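Local coordinates for uncharacterized protein (Leishmania major, PDB 3KSV), which is of unknown function but binds a zinc ion and belongs to the histidine triad (HIT) family, many of whose members hydrolyse or transfer nucleotides, at residues Val50-His55 against Val104-Phe109; Leu93-Ser98 against His108-Pro113; Ala34-Asp39 against Gly46-Ile51. One frame throughout, in Å; residues are numbered along the deposited sequence.

Contact 1 (Val50-His55 against Val104-Phe109); sequences VIPKEH and VPHVHF. With ZN (zinc ion), chain B.
His55 and His106 meet at a zinc ion, which lies 2.0 Å from His55 ND1 and 2.3 Å from His106 ND1; Cys13 and Cys16 complete the four-residue site. The two imidazole planes are turned 79° from each other, and the ligating nitrogens converge on the metal. His106 holds its CG anti to the backbone N (chi1 -180°), which carries the ring across to Pro52. There its far nitrogen, NE2, donates to Pro52 O at 2.8 Å, with the oxygen in the ring plane and the N-H nearly straight on it (160°). Metal on one nitrogen and carbonyl on the other fix the rotation of this ring, and the zinc probably polarises the N-H. Beside the site, Pro105, at the centre of an inverse gamma turn, brings its O to 3.1 Å from His55 CE1. The carbonyl O of His106 in turn accepts a hydrogen bond from His108 ND1, linking the metal ligand to the predicted nucleophile. Ile51 CG2 presses on His108 CB at 3.4 Å, and Pro52 CD lies 3.2 Å from Val107 O, a buried oxygen without a polar partner. Val50 and Phe109 form an antiparallel hydrogen-bonded pair where strands 48-52 and 109-114 come together. Helix 14-20 packs Phe15 and Ile19 on Ile51, while helix 64-82 covers Val50, Pro52 and Phe109.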
ATOM      1  N   VAL A  50      -2.111  -9.619   0.588  1.00 20.97           N
ATOM      2  CA  VAL A  50      -1.277  -9.799   1.779  1.00 21.50           C
ATOM      3  C   VAL A  50      -2.058  -9.249   2.966  1.00 22.25           C
ATOM      4  O   VAL A  50      -2.427  -8.074   2.978  1.00 22.36           O
ATOM      5  CB  VAL A  50       0.063  -9.032   1.669  1.00 21.54           C
ATOM      6  CG1 VAL A  50       0.809  -9.049   2.997  1.00 21.96           C
ATOM      7  CG2 VAL A  50       0.920  -9.605   0.556  1.00 20.80           C
ATOM      8  N   ILE A  51      -2.297 -10.083   3.966  1.00 22.82           N
ATOM      9  CA  ILE A  51      -3.095  -9.678   5.120  1.00 24.15           C
ATOM     10  C   ILE A  51      -2.369  -9.941   6.448  1.00 24.13           C
ATOM     11  O   ILE A  51      -1.582 -10.884   6.552  1.00 25.14           O
ATOM     12  CB  ILE A  51      -4.472 -10.399   5.142  1.00 24.26           C
ATOM     13  CG1 ILE A  51      -4.312 -11.860   5.487  1.00 26.04           C
ATOM     14  CG2 ILE A  51      -5.191 -10.270   3.786  1.00 25.90           C
ATOM     15  CD1 ILE A  51      -5.612 -12.499   5.921  1.00 27.29           C
ATOM     16  N   PRO A  52      -2.629  -9.111   7.473  1.00 23.60           N
ATOM     17  CA  PRO A  52      -2.184  -9.494   8.796  1.00 23.78           C
ATOM     18  C   PRO A  52      -3.043 -10.624   9.347  1.00 23.82           C
ATOM     19  O   PRO A  52      -4.232 -10.715   9.036  1.00 24.08           O
ATOM     20  CB  PRO A  52      -2.397  -8.217   9.603  1.00 23.66           C
ATOM     21  CG  PRO A  52      -3.571  -7.594   8.970  1.00 23.49           C
ATOM     22  CD  PRO A  52      -3.375  -7.843   7.505  1.00 23.66           C
ATOM     23  N   LYS A  53      -2.447 -11.485  10.153  1.00 24.54           N
ATOM     24  CA  LYS A  53      -3.213 -12.512  10.847  1.00 25.54           C
ATOM     25  C   LYS A  53      -4.181 -11.890  11.867  1.00 26.37           C
ATOM     26  O   LYS A  53      -5.293 -12.382  12.041  1.00 26.74           O
ATOM     27  CB  LYS A  53      -2.275 -13.509  11.526  1.00 25.70           C
ATOM     28  CG  LYS A  53      -1.611 -14.494  10.552  1.00 25.61           C
ATOM     29  CD  LYS A  53      -0.463 -15.249  11.232  1.00 27.05           C
ATOM     30  CE  LYS A  53      -0.019 -16.477  10.453  1.00 28.09           C
ATOM     31  NZ  LYS A  53       1.266 -17.031  10.982  1.00 28.94           N
ATOM     32  N   GLU A  54      -3.769 -10.797  12.504  1.00 27.28           N
ATOM     33  CA  GLU A  54      -4.606 -10.074  13.473  1.00 28.51           C
ATOM     34  C   GLU A  54      -5.829  -9.495  12.755  1.00 27.79           C
ATOM     35  O   GLU A  54      -5.701  -8.971  11.644  1.00 27.21           O
ATOM     36  CB  GLU A  54      -3.784  -8.928  14.123  1.00 29.43           C
ATOM     37  CG  GLU A  54      -4.501  -8.126  15.242  1.00 32.67           C
ATOM     38  CD  GLU A  54      -3.884  -6.716  15.520  1.00 37.12           C
ATOM     39  OE1 GLU A  54      -2.774  -6.367  14.999  1.00 38.31           O
ATOM     40  OE2 GLU A  54      -4.543  -5.946  16.267  1.00 38.60           O
ATOM     41  N   HIS A  55      -7.007  -9.584  13.373  1.00 27.09           N
ATOM     42  CA  HIS A  55      -8.188  -8.904  12.824  1.00 26.61           C
ATOM     43  C   HIS A  55      -8.127  -7.409  13.152  1.00 26.67           C
ATOM     44  O   HIS A  55      -8.673  -6.961  14.164  1.00 26.80           O
ATOM     45  CB  HIS A  55      -9.517  -9.508  13.323  1.00 26.56           C
ATOM     46  CG  HIS A  55     -10.732  -8.905  12.677  1.00 25.34           C
ATOM     47  ND1 HIS A  55     -11.199  -9.297  11.440  1.00 23.15           N
ATOM     48  CD2 HIS A  55     -11.560  -7.915  13.092  1.00 25.76           C
ATOM     49  CE1 HIS A  55     -12.261  -8.577  11.124  1.00 24.82           C
ATOM     50  NE2 HIS A  55     -12.506  -7.736  12.112  1.00 25.44           N
ATOM     51  N   VAL A 104     -14.374  -6.252   2.734  1.00 25.23           N
ATOM     52  CA  VAL A 104     -14.125  -7.084   3.915  1.00 24.32           C
ATOM     53  C   VAL A 104     -13.478  -6.204   4.983  1.00 23.85           C
ATOM     54  O   VAL A 104     -12.470  -5.543   4.697  1.00 23.61           O
ATOM     55  CB  VAL A 104     -13.167  -8.250   3.605  1.00 24.13           C
ATOM     56  CG1 VAL A 104     -13.017  -9.151   4.821  1.00 24.15           C
ATOM     57  CG2 VAL A 104     -13.636  -9.046   2.391  1.00 24.60           C
ATOM     58  N   PRO A 105     -14.041  -6.184   6.214  1.00 22.89           N
ATOM     59  CA  PRO A 105     -13.522  -5.359   7.305  1.00 21.88           C
ATOM     60  C   PRO A 105     -12.270  -5.933   8.005  1.00 20.73           C
ATOM     61  O   PRO A 105     -12.242  -6.067   9.236  1.00 20.03           O
ATOM     62  CB  PRO A 105     -14.724  -5.263   8.273  1.00 22.18           C
ATOM     63  CG  PRO A 105     -15.466  -6.534   8.081  1.00 23.57           C
ATOM     64  CD  PRO A 105     -15.237  -6.944   6.627  1.00 23.53           C
ATOM     65  N   HIS A 106     -11.242  -6.255   7.217  1.00 19.69           N
ATOM     66  CA  HIS A 106      -9.972  -6.796   7.731  1.00 19.22           C
ATOM     67  C   HIS A 106      -8.900  -6.251   6.774  1.00 19.54           C
ATOM     68  O   HIS A 106      -9.091  -6.273   5.549  1.00 20.19           O
ATOM     69  CB  HIS A 106     -10.060  -8.342   7.770  1.00 18.86           C
ATOM     70  CG  HIS A 106      -8.832  -9.052   8.286  1.00 18.19           C
ATOM     71  ND1 HIS A 106      -8.899 -10.077   9.207  1.00 17.29           N
ATOM     72  CD2 HIS A 106      -7.524  -8.937   7.965  1.00 16.54           C
ATOM     73  CE1 HIS A 106      -7.686 -10.541   9.451  1.00 14.92           C
ATOM     74  NE2 HIS A 106      -6.831  -9.862   8.712  1.00 13.93           N
ATOM     75  N   VAL A 107      -7.806  -5.709   7.317  1.00 18.91           N
ATOM     76  CA  VAL A 107      -6.772  -5.086   6.477  1.00 18.16           C
ATOM     77  C   VAL A 107      -6.298  -6.097   5.425  1.00 18.91           C
ATOM     78  O   VAL A 107      -5.955  -7.238   5.750  1.00 18.04           O
ATOM     79  CB  VAL A 107      -5.559  -4.630   7.310  1.00 17.79           C
ATOM     80  CG1 VAL A 107      -4.394  -4.222   6.407  1.00 16.96           C
ATOM     81  CG2 VAL A 107      -5.955  -3.465   8.248  1.00 17.36           C
ATOM     82  N   HIS A 108      -6.311  -5.685   4.157  1.00 19.67           N
ATOM     83  CA  HIS A 108      -5.718  -6.490   3.103  1.00 19.64           C
ATOM     84  C   HIS A 108      -5.110  -5.591   2.033  1.00 19.63           C
ATOM     85  O   HIS A 108      -5.748  -4.653   1.560  1.00 19.22           O
ATOM     86  CB  HIS A 108      -6.722  -7.484   2.518  1.00 19.85           C
ATOM     87  CG  HIS A 108      -8.020  -6.871   2.101  1.00 21.67           C
ATOM     88  ND1 HIS A 108      -8.922  -6.360   3.007  1.00 22.71           N
ATOM     89  CD2 HIS A 108      -8.591  -6.733   0.881  1.00 23.19           C
ATOM     90  CE1 HIS A 108      -9.987  -5.922   2.360  1.00 23.65           C
ATOM     91  NE2 HIS A 108      -9.812  -6.133   1.070  1.00 22.44           N
ATOM     92  N   PHE A 109      -3.850  -5.875   1.716  1.00 19.40           N
ATOM     93  CA  PHE A 109      -3.123  -5.219   0.648  1.00 19.16           C
ATOM     94  C   PHE A 109      -3.302  -6.016  -0.636  1.00 18.46           C
ATOM     95  O   PHE A 109      -2.944  -7.176  -0.701  1.00 19.39           O
ATOM     96  CB  PHE A 109      -1.627  -5.145   0.988  1.00 19.66           C
ATOM     97  CG  PHE A 109      -1.292  -4.119   2.005  1.00 19.26           C
ATOM     98  CD1 PHE A 109      -0.837  -2.865   1.610  1.00 17.91           C
ATOM     99  CD2 PHE A 109      -1.452  -4.388   3.355  1.00 18.58           C
ATOM    100  CE1 PHE A 109      -0.544  -1.918   2.519  1.00 17.44           C
ATOM    101  CE2 PHE A 109      -1.154  -3.428   4.292  1.00 18.38           C
ATOM    102  CZ  PHE A 109      -0.683  -2.185   3.876  1.00 18.22           C
TER
HETATM  103 ZN    ZN B 201     -10.930 -10.650  10.013  1.00 44.70          ZN

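Contact 2 (Leu93-Ser98 against His108-Pro113)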
ATOM      1  N   LEU A  93      -2.585  -1.577  -3.322  1.00 16.11           N
ATOM      2  CA  LEU A  93      -3.757  -0.859  -2.893  1.00 16.07           C
ATOM      3  C   LEU A  93      -4.266  -1.443  -1.595  1.00 15.04           C
ATOM      4  O   LEU A  93      -4.433  -2.646  -1.471  1.00 16.36           O
ATOM      5  CB  LEU A  93      -4.852  -0.970  -3.940  1.00 16.19           C
ATOM      6  CG  LEU A  93      -6.151  -0.240  -3.590  1.00 14.97           C
ATOM      7  CD1 LEU A  93      -5.914   1.275  -3.678  1.00 15.64           C
ATOM      8  CD2 LEU A  93      -7.243  -0.691  -4.527  1.00 13.85           C
ATOM      9  N   GLN A  94      -4.538  -0.575  -0.617  1.00 16.26           N
ATOM     10  CA  GLN A  94      -5.117  -1.019   0.656  1.00 15.59           C
ATOM     11  C   GLN A  94      -6.157  -0.005   1.060  1.00 16.14           C
ATOM     12  O   GLN A  94      -5.850   1.168   1.194  1.00 14.97           O
ATOM     13  CB  GLN A  94      -4.033  -1.138   1.711  1.00 15.81           C
ATOM     14  CG  GLN A  94      -4.472  -1.863   2.980  1.00 16.60           C
ATOM     15  CD  GLN A  94      -4.965  -0.916   4.030  1.00 16.86           C
ATOM     16  OE1 GLN A  94      -4.404   0.167   4.194  1.00 16.49           O
ATOM     17  NE2 GLN A  94      -6.042  -1.303   4.751  1.00 17.01           N
ATOM     18  N   ASN A  95      -7.384  -0.487   1.261  1.00 15.87           N
ATOM     19  CA  ASN A  95      -8.554   0.360   1.450  1.00 16.59           C
ATOM     20  C   ASN A  95      -9.045   0.368   2.922  1.00 16.77           C
ATOM     21  O   ASN A  95      -9.038  -0.662   3.595  1.00 16.13           O
ATOM     22  CB  ASN A  95      -9.659  -0.177   0.561  1.00 16.59           C
ATOM     23  CG  ASN A  95      -9.283  -0.160  -0.905  1.00 16.11           C
ATOM     24  OD1 ASN A  95      -8.574   0.722  -1.375  1.00 17.27           O
ATOM     25  ND2 ASN A  95      -9.791  -1.114  -1.635  1.00 17.03           N
ATOM     26  N   ASN A  96      -9.453   1.534   3.412  1.00 16.54           N
ATOM     27  CA  ASN A  96      -9.783   1.711   4.817  1.00 16.46           C
ATOM     28  C   ASN A  96     -11.087   2.462   4.942  1.00 16.34           C
ATOM     29  O   ASN A  96     -11.105   3.674   4.856  1.00 16.04           O
ATOM     30  CB  ASN A  96      -8.673   2.452   5.514  1.00 16.79           C
ATOM     31  CG  ASN A  96      -7.374   1.698   5.464  1.00 16.07           C
ATOM     32  OD1 ASN A  96      -7.123   0.838   6.293  1.00 14.82           O
ATOM     33  ND2 ASN A  96      -6.536   2.024   4.481  1.00 16.45           N
ATOM     34  N   GLY A  97     -12.179   1.710   5.063  1.00 16.01           N
ATOM     35  CA  GLY A  97     -13.523   2.282   5.095  1.00 17.18           C
ATOM     36  C   GLY A  97     -14.312   1.972   3.841  1.00 17.83           C
ATOM     37  O   GLY A  97     -13.757   1.895   2.754  1.00 17.49           O
ATOM     38  N   SER A  98     -15.618   1.778   3.992  1.00 18.91           N
ATOM     39  CA  SER A  98     -16.444   1.387   2.858  1.00 20.00           C
ATOM     40  C   SER A  98     -16.621   2.522   1.832  1.00 20.06           C
ATOM     41  O   SER A  98     -16.856   2.259   0.640  1.00 20.38           O
ATOM     42  CB  SER A  98     -17.796   0.887   3.336  1.00 19.82           C
ATOM     43  OG  SER A  98     -18.562   1.956   3.793  1.00 21.91           O
ATOM     44  N   HIS A 108      -6.311  -5.685   4.157  1.00 19.67           N
ATOM     45  CA  HIS A 108      -5.718  -6.490   3.103  1.00 19.64           C
ATOM     46  C   HIS A 108      -5.110  -5.591   2.033  1.00 19.63           C
ATOM     47  O   HIS A 108      -5.748  -4.653   1.560  1.00 19.22           O
ATOM     48  CB  HIS A 108      -6.722  -7.484   2.518  1.00 19.85           C
ATOM     49  CG  HIS A 108      -8.020  -6.871   2.101  1.00 21.67           C
ATOM     50  ND1 HIS A 108      -8.922  -6.360   3.007  1.00 22.71           N
ATOM     51  CD2 HIS A 108      -8.591  -6.733   0.881  1.00 23.19           C
ATOM     52  CE1 HIS A 108      -9.987  -5.922   2.360  1.00 23.65           C
ATOM     53  NE2 HIS A 108      -9.812  -6.133   1.070  1.00 22.44           N
ATOM     54  N   PHE A 109      -3.850  -5.875   1.716  1.00 19.40           N
ATOM     55  CA  PHE A 109      -3.123  -5.219   0.648  1.00 19.16           C
ATOM     56  C   PHE A 109      -3.302  -6.016  -0.636  1.00 18.46           C
ATOM     57  O   PHE A 109      -2.944  -7.176  -0.701  1.00 19.39           O
ATOM     58  CB  PHE A 109      -1.627  -5.145   0.988  1.00 19.66           C
ATOM     59  CG  PHE A 109      -1.292  -4.119   2.005  1.00 19.26           C
ATOM     60  CD1 PHE A 109      -0.837  -2.865   1.610  1.00 17.91           C
ATOM     61  CD2 PHE A 109      -1.452  -4.388   3.355  1.00 18.58           C
ATOM     62  CE1 PHE A 109      -0.544  -1.918   2.519  1.00 17.44           C
ATOM     63  CE2 PHE A 109      -1.154  -3.428   4.292  1.00 18.38           C
ATOM     64  CZ  PHE A 109      -0.683  -2.185   3.876  1.00 18.22           C
ATOM     65  N   HIS A 110      -3.862  -5.388  -1.653  1.00 18.03           N
ATOM     66  CA  HIS A 110      -3.925  -5.963  -2.981  1.00 17.59           C
ATOM     67  C   HIS A 110      -2.572  -5.681  -3.659  1.00 17.66           C
ATOM     68  O   HIS A 110      -2.063  -4.542  -3.565  1.00 16.83           O
ATOM     69  CB  HIS A 110      -5.020  -5.267  -3.797  1.00 18.18           C
ATOM     70  CG  HIS A 110      -6.406  -5.363  -3.217  1.00 17.57           C
ATOM     71  ND1 HIS A 110      -7.309  -6.320  -3.614  1.00 18.55           N
ATOM     72  CD2 HIS A 110      -7.067  -4.564  -2.340  1.00 19.89           C
ATOM     73  CE1 HIS A 110      -8.453  -6.127  -2.982  1.00 18.98           C
ATOM     74  NE2 HIS A 110      -8.333  -5.068  -2.199  1.00 16.41           N
ATOM     75  N   ILE A 111      -2.000  -6.695  -4.325  1.00 17.33           N
ATOM     76  CA  ILE A 111      -0.900  -6.487  -5.291  1.00 16.96           C
ATOM     77  C   ILE A 111      -1.412  -6.904  -6.656  1.00 16.43           C
ATOM     78  O   ILE A 111      -1.625  -8.093  -6.895  1.00 16.93           O
ATOM     79  CB  ILE A 111       0.418  -7.228  -4.942  1.00 17.92           C
ATOM     80  CG1 ILE A 111       0.779  -7.098  -3.444  1.00 18.26           C
ATOM     81  CG2 ILE A 111       1.596  -6.647  -5.798  1.00 13.82           C
ATOM     82  CD1 ILE A 111      -0.114  -7.906  -2.504  1.00 23.87           C
ATOM     83  N   ILE A 112      -1.650  -5.921  -7.535  1.00 16.13           N
ATOM     84  CA  ILE A 112      -2.449  -6.127  -8.755  1.00 16.10           C
ATOM     85  C   ILE A 112      -1.584  -5.901  -9.991  1.00 16.31           C
ATOM     86  O   ILE A 112      -1.196  -4.758 -10.251  1.00 16.16           O
ATOM     87  CB  ILE A 112      -3.658  -5.156  -8.832  1.00 16.09           C
ATOM     88  CG1 ILE A 112      -4.500  -5.171  -7.547  1.00 16.76           C
ATOM     89  CG2 ILE A 112      -4.566  -5.530  -9.983  1.00 15.71           C
ATOM     90  CD1 ILE A 112      -5.304  -3.919  -7.352  1.00 16.30           C
ATOM     91  N   PRO A 113      -1.264  -6.980 -10.759  1.00 17.16           N
ATOM     92  CA  PRO A 113      -0.494  -6.849 -12.001  1.00 17.63           C
ATOM     93  C   PRO A 113      -1.185  -5.924 -12.981  1.00 18.65           C
ATOM     94  O   PRO A 113      -2.415  -5.962 -13.098  1.00 18.15           O
ATOM     95  CB  PRO A 113      -0.478  -8.271 -12.565  1.00 18.06           C
ATOM     96  CG  PRO A 113      -0.618  -9.142 -11.346  1.00 18.23           C
ATOM     97  CD  PRO A 113      -1.488  -8.392 -10.404  1.00 17.13           C
TER
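Gln94 lies over one face of the Phe109 ring: its CG sits 3.7 Å from the ring centroid, only 3° off the normal, in a CH-pi contact, and its CB reaches Phe109 CD1 at 3.6 Å. The His110 ring is met at its edge instead, Leu93 O lying in the ring plane 3.4 Å from His110 CD2. Gln94 starts out with CG anti to the backbone N and then bends at chi2 (-93°), turning its amide away from the ring and onward along its own strand to Asn96. The two amides bond reciprocally, Asn96 ND2 to Gln94 OE1 at 2.8 Å and Gln94 NE2 to Asn96 OD1 at 2.9 Å, each donor standing above the plane of the carbonyl it meets. Behind these groups, strands 89-96 and 109-114 run antiparallel, with Leu93 and His110 as a hydrogen-bonded pair. This places the predicted histidine triad motif next to the strand that is outermost within the chain. Here residues 93-96 pair antiparallel with a strand of the second subunit, which continues the sheet across the dimer, and Asn95 OD1 is bonded by Asn91 of that subunit. Gln94 CG also lies 3.4 Å from His108 O, a buried oxygen with no polar partner. Trp125 of the second subunit meets the His110 ring edge-to-face.

Contact 3 (Ala34-Asp39 against Gly46-Ile51); sequences ALAFMD and GHMLVI
Phe37 carries its CG between the backbone N and the carbonyl carbon (chi1 49°), a crowded position that leans the ring across toward Leu49 and Ile51. Asp39 and His47 instead both hold CG anti to the backbone N (chi1 -162° and -179°), and their side chains lie side by side, pointing the same way. The Phe37 ring has Leu49 CB over one face, and its CE1 touches Leu49 CD1 at 3.4 Å. Ile51 CD1 comes in at the ring edge, in plane, 3.9 Å from Phe37 CE2. Asp39 CB rests over the face of the His47 ring, displaced toward the rim, in a CH-pi contact. Its OD2 stands above the same face, 3.4 Å from His47 NE2, but the angle is wrong for a hydrogen bond. The polar ends have other partners: Asp39 OD1 bonds to Asn41 N, and the His47 ring is held at ND1 by Leu43 N and at NE2 by His110 ND1. These strands form a beta hairpin of the antiparallel HIT sheet, with Leu35-Ile51 and Phe37-Leu49 as hydrogen-bonded pairs. Ala36 and Val50 point to the opposite face, where Met48 CE reaches Ala36 CB at 3.6 Å; helix 64-82 covers that side with Ala77 and Val81 against Met48. Toward the turn, His47 O is gripped twice, by Asp39 N at 3.0 Å and by a water at 2.7 Å that also donates to Asp39 O at 2.6 Å. Met38 CE lies 3.6 Å from His47 O. Gly46 O is hydrogen-bonded to Tyr142 OH of the second subunit.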
ATOM      1  N   ALA A  34       1.622 -12.532   9.460  1.00 23.46           N
ATOM      2  CA  ALA A  34       0.990 -12.215   8.170  1.00 22.55           C
ATOM      3  C   ALA A  34       0.792 -13.442   7.263  1.00 22.14           C
ATOM      4  O   ALA A  34       1.458 -14.448   7.424  1.00 21.81           O
ATOM      5  CB  ALA A  34       1.809 -11.127   7.433  1.00 21.77           C
ATOM      6  N   LEU A  35      -0.130 -13.327   6.312  1.00 21.82           N
ATOM      7  CA  LEU A  35      -0.400 -14.363   5.333  1.00 22.17           C
ATOM      8  C   LEU A  35      -0.564 -13.754   3.920  1.00 21.85           C
ATOM      9  O   LEU A  35      -1.047 -12.626   3.777  1.00 21.56           O
ATOM     10  CB  LEU A  35      -1.682 -15.102   5.751  1.00 22.91           C
ATOM     11  CG  LEU A  35      -1.847 -16.553   5.336  1.00 25.82           C
ATOM     12  CD1 LEU A  35      -1.199 -17.452   6.393  1.00 27.65           C
ATOM     13  CD2 LEU A  35      -3.352 -16.900   5.108  1.00 29.12           C
ATOM     14  N   ALA A  36      -0.177 -14.503   2.887  1.00 21.48           N
ATOM     15  CA  ALA A  36      -0.450 -14.149   1.500  1.00 21.02           C
ATOM     16  C   ALA A  36      -1.186 -15.269   0.758  1.00 21.54           C
ATOM     17  O   ALA A  36      -0.939 -16.468   0.989  1.00 21.79           O
ATOM     18  CB  ALA A  36       0.849 -13.794   0.781  1.00 20.91           C
ATOM     19  N   PHE A  37      -2.090 -14.871  -0.138  1.00 21.99           N
ATOM     20  CA  PHE A  37      -2.782 -15.781  -1.022  1.00 22.40           C
ATOM     21  C   PHE A  37      -3.312 -15.082  -2.287  1.00 22.26           C
ATOM     22  O   PHE A  37      -3.216 -13.864  -2.438  1.00 21.50           O
ATOM     23  CB  PHE A  37      -3.900 -16.500  -0.267  1.00 24.21           C
ATOM     24  CG  PHE A  37      -4.780 -15.596   0.503  1.00 25.02           C
ATOM     25  CD1 PHE A  37      -5.882 -15.015  -0.101  1.00 28.42           C
ATOM     26  CD2 PHE A  37      -4.524 -15.335   1.831  1.00 27.85           C
ATOM     27  CE1 PHE A  37      -6.735 -14.166   0.614  1.00 29.85           C
ATOM     28  CE2 PHE A  37      -5.354 -14.495   2.562  1.00 29.65           C
ATOM     29  CZ  PHE A  37      -6.468 -13.898   1.951  1.00 29.91           C
ATOM     30  N   MET A  38      -3.850 -15.872  -3.207  1.00 21.74           N
ATOM     31  CA  MET A  38      -4.382 -15.339  -4.456  1.00 22.23           C
ATOM     32  C   MET A  38      -5.776 -14.731  -4.252  1.00 22.48           C
ATOM     33  O   MET A  38      -6.532 -15.151  -3.371  1.00 22.21           O
ATOM     34  CB  MET A  38      -4.426 -16.427  -5.529  1.00 22.38           C
ATOM     35  CG  MET A  38      -3.085 -17.168  -5.783  1.00 23.42           C
ATOM     36  SD  MET A  38      -1.713 -16.103  -6.277  1.00 24.37           S
ATOM     37  CE  MET A  38      -2.424 -15.363  -7.750  1.00 22.63           C
ATOM     38  N   ASP A  39      -6.117 -13.735  -5.064  1.00 22.71           N
ATOM     39  CA  ASP A  39      -7.462 -13.178  -5.040  1.00 23.36           C
ATOM     40  C   ASP A  39      -8.284 -14.008  -6.029  1.00 23.60           C
ATOM     41  O   ASP A  39      -7.935 -14.119  -7.203  1.00 23.32           O
ATOM     42  CB  ASP A  39      -7.458 -11.689  -5.414  1.00 23.53           C
ATOM     43  CG  ASP A  39      -8.734 -10.959  -4.987  1.00 24.42           C
ATOM     44  OD1 ASP A  39      -9.815 -11.522  -5.102  1.00 26.51           O
ATOM     45  OD2 ASP A  39      -8.677  -9.783  -4.561  1.00 27.64           O
ATOM     46  N   GLY A  46      -2.884 -13.005 -11.732  1.00 23.30           N
ATOM     47  CA  GLY A  46      -1.789 -12.922 -10.736  1.00 22.77           C
ATOM     48  C   GLY A  46      -2.013 -11.960  -9.567  1.00 21.91           C
ATOM     49  O   GLY A  46      -1.118 -11.748  -8.753  1.00 21.75           O
ATOM     50  N   HIS A  47      -3.196 -11.347  -9.523  1.00 21.36           N
ATOM     51  CA  HIS A  47      -3.658 -10.487  -8.419  1.00 20.98           C
ATOM     52  C   HIS A  47      -3.658 -11.270  -7.111  1.00 20.67           C
ATOM     53  O   HIS A  47      -4.290 -12.338  -6.998  1.00 20.85           O
ATOM     54  CB  HIS A  47      -5.073  -9.977  -8.753  1.00 20.66           C
ATOM     55  CG  HIS A  47      -5.696  -9.053  -7.737  1.00 21.03           C
ATOM     56  ND1 HIS A  47      -6.850  -8.350  -8.012  1.00 19.50           N
ATOM     57  CD2 HIS A  47      -5.364  -8.736  -6.459  1.00 21.40           C
ATOM     58  CE1 HIS A  47      -7.195  -7.634  -6.960  1.00 20.60           C
ATOM     59  NE2 HIS A  47      -6.311  -7.849  -6.001  1.00 21.30           N
ATOM     60  N   MET A  48      -2.938 -10.733  -6.128  1.00 20.68           N
ATOM     61  CA  MET A  48      -2.801 -11.388  -4.853  1.00 20.58           C
ATOM     62  C   MET A  48      -3.062 -10.433  -3.728  1.00 20.42           C
ATOM     63  O   MET A  48      -3.196  -9.229  -3.939  1.00 19.46           O
ATOM     64  CB  MET A  48      -1.415 -12.046  -4.719  1.00 21.53           C
ATOM     65  CG  MET A  48      -0.201 -11.124  -4.687  1.00 22.17           C
ATOM     66  SD  MET A  48       1.281 -12.085  -4.307  1.00 27.78           S
ATOM     67  CE  MET A  48       0.841 -12.590  -2.621  1.00 30.02           C
ATOM     68  N   LEU A  49      -3.149 -11.014  -2.529  1.00 20.78           N
ATOM     69  CA  LEU A  49      -3.486 -10.324  -1.305  1.00 20.59           C
ATOM     70  C   LEU A  49      -2.449 -10.625  -0.215  1.00 20.84           C
ATOM     71  O   LEU A  49      -1.954 -11.747  -0.122  1.00 20.77           O
ATOM     72  CB  LEU A  49      -4.846 -10.791  -0.822  1.00 20.26           C
ATOM     73  CG  LEU A  49      -6.020 -10.600  -1.787  1.00 20.67           C
ATOM     74  CD1 LEU A  49      -7.208 -11.468  -1.353  1.00 19.97           C
ATOM     75  CD2 LEU A  49      -6.426  -9.164  -1.883  1.00 23.05           C
ATOM     76  N   VAL A  50      -2.111  -9.619   0.588  1.00 20.97           N
ATOM     77  CA  VAL A  50      -1.277  -9.799   1.779  1.00 21.50           C
ATOM     78  C   VAL A  50      -2.058  -9.249   2.966  1.00 22.25           C
ATOM     79  O   VAL A  50      -2.427  -8.074   2.978  1.00 22.36           O
ATOM     80  CB  VAL A  50       0.063  -9.032   1.669  1.00 21.54           C
ATOM     81  CG1 VAL A  50       0.809  -9.049   2.997  1.00 21.96           C
ATOM     82  CG2 VAL A  50       0.920  -9.605   0.556  1.00 20.80           C
ATOM     83  N   ILE A  51      -2.297 -10.083   3.966  1.00 22.82           N
ATOM     84  CA  ILE A  51      -3.095  -9.678   5.120  1.00 24.15           C
ATOM     85  C   ILE A  51      -2.369  -9.941   6.448  1.00 24.13           C
ATOM     86  O   ILE A  51      -1.582 -10.884   6.552  1.00 25.14           O
ATOM     87  CB  ILE A  51      -4.472 -10.399   5.142  1.00 24.26           C
ATOM     88  CG1 ILE A  51      -4.312 -11.860   5.487  1.00 26.04           C
ATOM     89  CG2 ILE A  51      -5.191 -10.270   3.786  1.00 25.90           C
ATOM     90  CD1 ILE A  51      -5.612 -12.499   5.921  1.00 27.29           C
TER
HETATM   91  O   HOH W   1      -5.654 -14.105  -8.536  1.00 20.44           O

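All three contacts are buried and belong to one antiparallel sheet. Contacts 1 and 3 share strand 48-52, and contacts 1 and 2 share His108 and Phe109, where the loop enters strand 109-114. Chemistry changes with place. Contact 1, where the strands give way to loops, is dominated by metal ligation and imidazole hydrogen bonding; contact 3 is largely hairpin pairing with apolar side chains; contact 2 combines a short strand pairing with an aromatic face and an amide pair beside the dimer interface. Direct bonds between the middle strands tie contacts 2 and 3 together, Ile111 N lying 2.8 Å from Met48 O. Both of these reach the second subunit, contact 2 by extending the sheet.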